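Local coordinates for YciF Bacterial Stress Response Protein (Salmonella enterica subsp. enterica serovar Typhimurium, PDB 4ERU), which is of unknown function but belongs to the ferritin-like helix-bundle proteins, probably serves in the bacterial stress response, and holds two magnesium ions, at residues E146-T149 and D150-L153. Residues are numbered along the deposited sequence; the frame is centred on the assembly and turned at random.
With MG (magnesium ion), chain D; MG (magnesium ion), chain E.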
ATOM      1  N   GLU A 146      -6.898   1.299  11.046  1.00 43.86           N
ATOM      2  CA  GLU A 146      -6.395   1.638   9.719  1.00 43.67           C
ATOM      3  C   GLU A 146      -7.408   1.151   8.666  1.00 44.47           C
ATOM      4  O   GLU A 146      -7.715   1.854   7.699  1.00 40.27           O
ATOM      5  CB  GLU A 146      -4.993   1.030   9.532  1.00 51.42           C
ATOM      6  CG  GLU A 146      -3.944   1.961   8.924  1.00 60.94           C
ATOM      7  CD  GLU A 146      -3.481   3.050   9.845  1.00 63.75           C
ATOM      8  OE1 GLU A 146      -4.084   4.157   9.850  1.00 70.55           O
ATOM      9  OE2 GLU A 146      -2.470   2.831  10.531  1.00 64.35           O
ATOM     10  N   LYS A 147      -7.972  -0.033   8.877  1.00 46.14           N
ATOM     11  CA  LYS A 147      -8.973  -0.554   7.945  1.00 46.83           C
ATOM     12  C   LYS A 147     -10.240   0.303   7.922  1.00 51.03           C
ATOM     13  O   LYS A 147     -10.775   0.571   6.847  1.00 48.62           O
ATOM     14  CB  LYS A 147      -9.302  -2.017   8.231  1.00 48.21           C
ATOM     15  CG  LYS A 147      -8.109  -2.946   7.964  1.00 48.70           C
ATOM     16  CD  LYS A 147      -8.400  -4.392   8.429  1.00 52.49           C
ATOM     17  CE  LYS A 147      -7.343  -5.330   7.872  1.00 55.64           C
ATOM     18  NZ  LYS A 147      -7.360  -6.743   8.423  1.00 59.97           N
ATOM     19  N   GLN A 148     -10.698   0.744   9.098  1.00 49.61           N
ATOM     20  CA  GLN A 148     -11.816   1.709   9.208  1.00 48.02           C
ATOM     21  C   GLN A 148     -11.539   3.041   8.539  1.00 48.34           C
ATOM     22  O   GLN A 148     -12.440   3.647   7.966  1.00 43.17           O
ATOM     23  CB  GLN A 148     -12.188   1.959  10.680  1.00 47.43           C
ATOM     24  CG  GLN A 148     -12.683   0.680  11.365  1.00 56.50           C
ATOM     25  CD  GLN A 148     -13.870   0.067  10.608  1.00 70.85           C
ATOM     26  OE1 GLN A 148     -13.815  -1.083  10.144  1.00 76.81           O
ATOM     27  NE2 GLN A 148     -14.933   0.846  10.450  1.00 70.17           N
ATOM     28  N   THR A 149     -10.301   3.518   8.620  1.00 44.11           N
ATOM     29  CA  THR A 149      -9.982   4.788   7.993  1.00 42.28           C
ATOM     30  C   THR A 149     -10.055   4.645   6.463  1.00 40.73           C
ATOM     31  O   THR A 149     -10.594   5.498   5.782  1.00 39.79           O
ATOM     32  CB  THR A 149      -8.616   5.295   8.469  1.00 42.81           C
ATOM     33  OG1 THR A 149      -8.686   5.492   9.876  1.00 46.32           O
ATOM     34  CG2 THR A 149      -8.255   6.650   7.823  1.00 43.55           C
ATOM     35  N   ASP A 150      -9.535   3.537   5.946  1.00 41.91           N
ATOM     36  CA  ASP A 150      -9.568   3.262   4.515  1.00 41.63           C
ATOM     37  C   ASP A 150     -11.016   3.168   4.033  1.00 44.46           C
ATOM     38  O   ASP A 150     -11.353   3.710   2.990  1.00 44.08           O
ATOM     39  CB  ASP A 150      -8.852   1.945   4.186  1.00 40.18           C
ATOM     40  CG  ASP A 150      -8.903   1.641   2.701  1.00 43.45           C
ATOM     41  OD1 ASP A 150      -8.595   2.556   1.915  1.00 44.59           O
ATOM     42  OD2 ASP A 150      -9.272   0.510   2.312  1.00 50.39           O
ATOM     43  N   LEU A 151     -11.861   2.481   4.807  1.00 43.04           N
ATOM     44  CA  LEU A 151     -13.278   2.444   4.506  1.00 44.78           C
ATOM     45  C   LEU A 151     -13.978   3.815   4.531  1.00 44.10           C
ATOM     46  O   LEU A 151     -14.810   4.105   3.656  1.00 44.34           O
ATOM     47  CB  LEU A 151     -14.008   1.447   5.432  1.00 46.75           C
ATOM     48  CG  LEU A 151     -13.751  -0.048   5.212  1.00 49.63           C
ATOM     49  CD1 LEU A 151     -14.491  -0.856   6.275  1.00 50.27           C
ATOM     50  CD2 LEU A 151     -14.197  -0.499   3.795  1.00 59.97           C
ATOM     51  N   LYS A 152     -13.685   4.639   5.532  1.00 39.72           N
ATOM     52  CA  LYS A 152     -14.249   5.983   5.556  1.00 43.22           C
ATOM     53  C   LYS A 152     -13.810   6.753   4.299  1.00 43.83           C
ATOM     54  O   LYS A 152     -14.602   7.477   3.713  1.00 43.00           O
ATOM     55  CB  LYS A 152     -13.865   6.714   6.844  1.00 49.21           C
ATOM     56  CG  LYS A 152     -14.287   8.181   6.891  1.00 55.81           C
ATOM     57  CD  LYS A 152     -13.412   9.009   7.870  1.00 84.53           C
ATOM     58  CE  LYS A 152     -14.037   9.139   9.279  1.00 83.14           C
ATOM     59  NZ  LYS A 152     -13.420  10.293  10.005  1.00 80.40           N
ATOM     60  N   LEU A 153     -12.558   6.560   3.866  1.00 41.74           N
ATOM     61  CA  LEU A 153     -12.050   7.266   2.681  1.00 42.57           C
ATOM     62  C   LEU A 153     -12.748   6.762   1.409  1.00 38.47           C
ATOM     63  O   LEU A 153     -13.015   7.542   0.529  1.00 39.37           O
ATOM     64  CB  LEU A 153     -10.530   7.109   2.551  1.00 39.82           C
ATOM     65  CG  LEU A 153      -9.700   7.952   3.546  1.00 42.31           C
ATOM     66  CD1 LEU A 153      -8.265   7.471   3.657  1.00 37.92           C
ATOM     67  CD2 LEU A 153      -9.731   9.465   3.202  1.00 45.16           C
TER
HETATM   68 MG    MG D 202      -2.837   5.812   8.531  0.62 50.68          MG
HETATM   69 MG    MG E 203      -1.374   4.778  11.317  0.68 36.59          MG
HETATM   70  O   HOH W   1     -10.361  -1.222   4.734  1.00 49.16           O
HETATM   71  O   HOH W   2      -2.201   6.513  10.346  1.00 45.45           O
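The carbonyl oxygen of Lys147 is gripped twice: by the amide N of Leu151 at 3.0 Å, and by a water that donates to it from 2.8 Å. That water donates a second hydrogen bond, 3.2 Å long, to Asp150 OD2, so it bridges the main chain of Lys147 and the carboxylate three residues on, just under one helical turn away. With CG anti to the backbone N (chi1 179°), the Asp150 carboxylate sits beside its own carbonyl carbon, where OD2 meets this water; the same carboxylate oxygen also has a weak hydrogen bond with His114 on helix 99-130. Either side of the doubly held carbonyl, the usual i to i+4 bonding of an alpha-helix continues, from Asp150 N to Glu146 O and from Lys152 N to Gln148 O.

Leu153 N closes the next turn on Thr149 O at 2.9 Å. Leu153 CG rests 3.4 Å from Thr149 O. Alongside, Thr149 CG2 comes within 4.2 Å of Leu153 CD1. The Thr149 hydroxyl, beside its own backbone N, is hydrogen-bonded to the carbonyl of Glu145 in its own helix and to Glu53 OE2, and the latter bond ties helix 133-159 to helix 41-66.

On the buried face Glu146 spans the two magnesium ions, OE1 binding one at 2.5 Å and OE2 the other at 2.4 Å, with a water shared between the metals. His50, Glu113 and Glu116 complete the protein ligands of the first ion, Glu24 and Gln57 those of the second. A carboxylate bridging a dinuclear centre inside a four-helix bundle recalls the diiron sites of ferritin-like proteins, and the carboxylate-rich ligand set probably offsets much of the metals' positive charge.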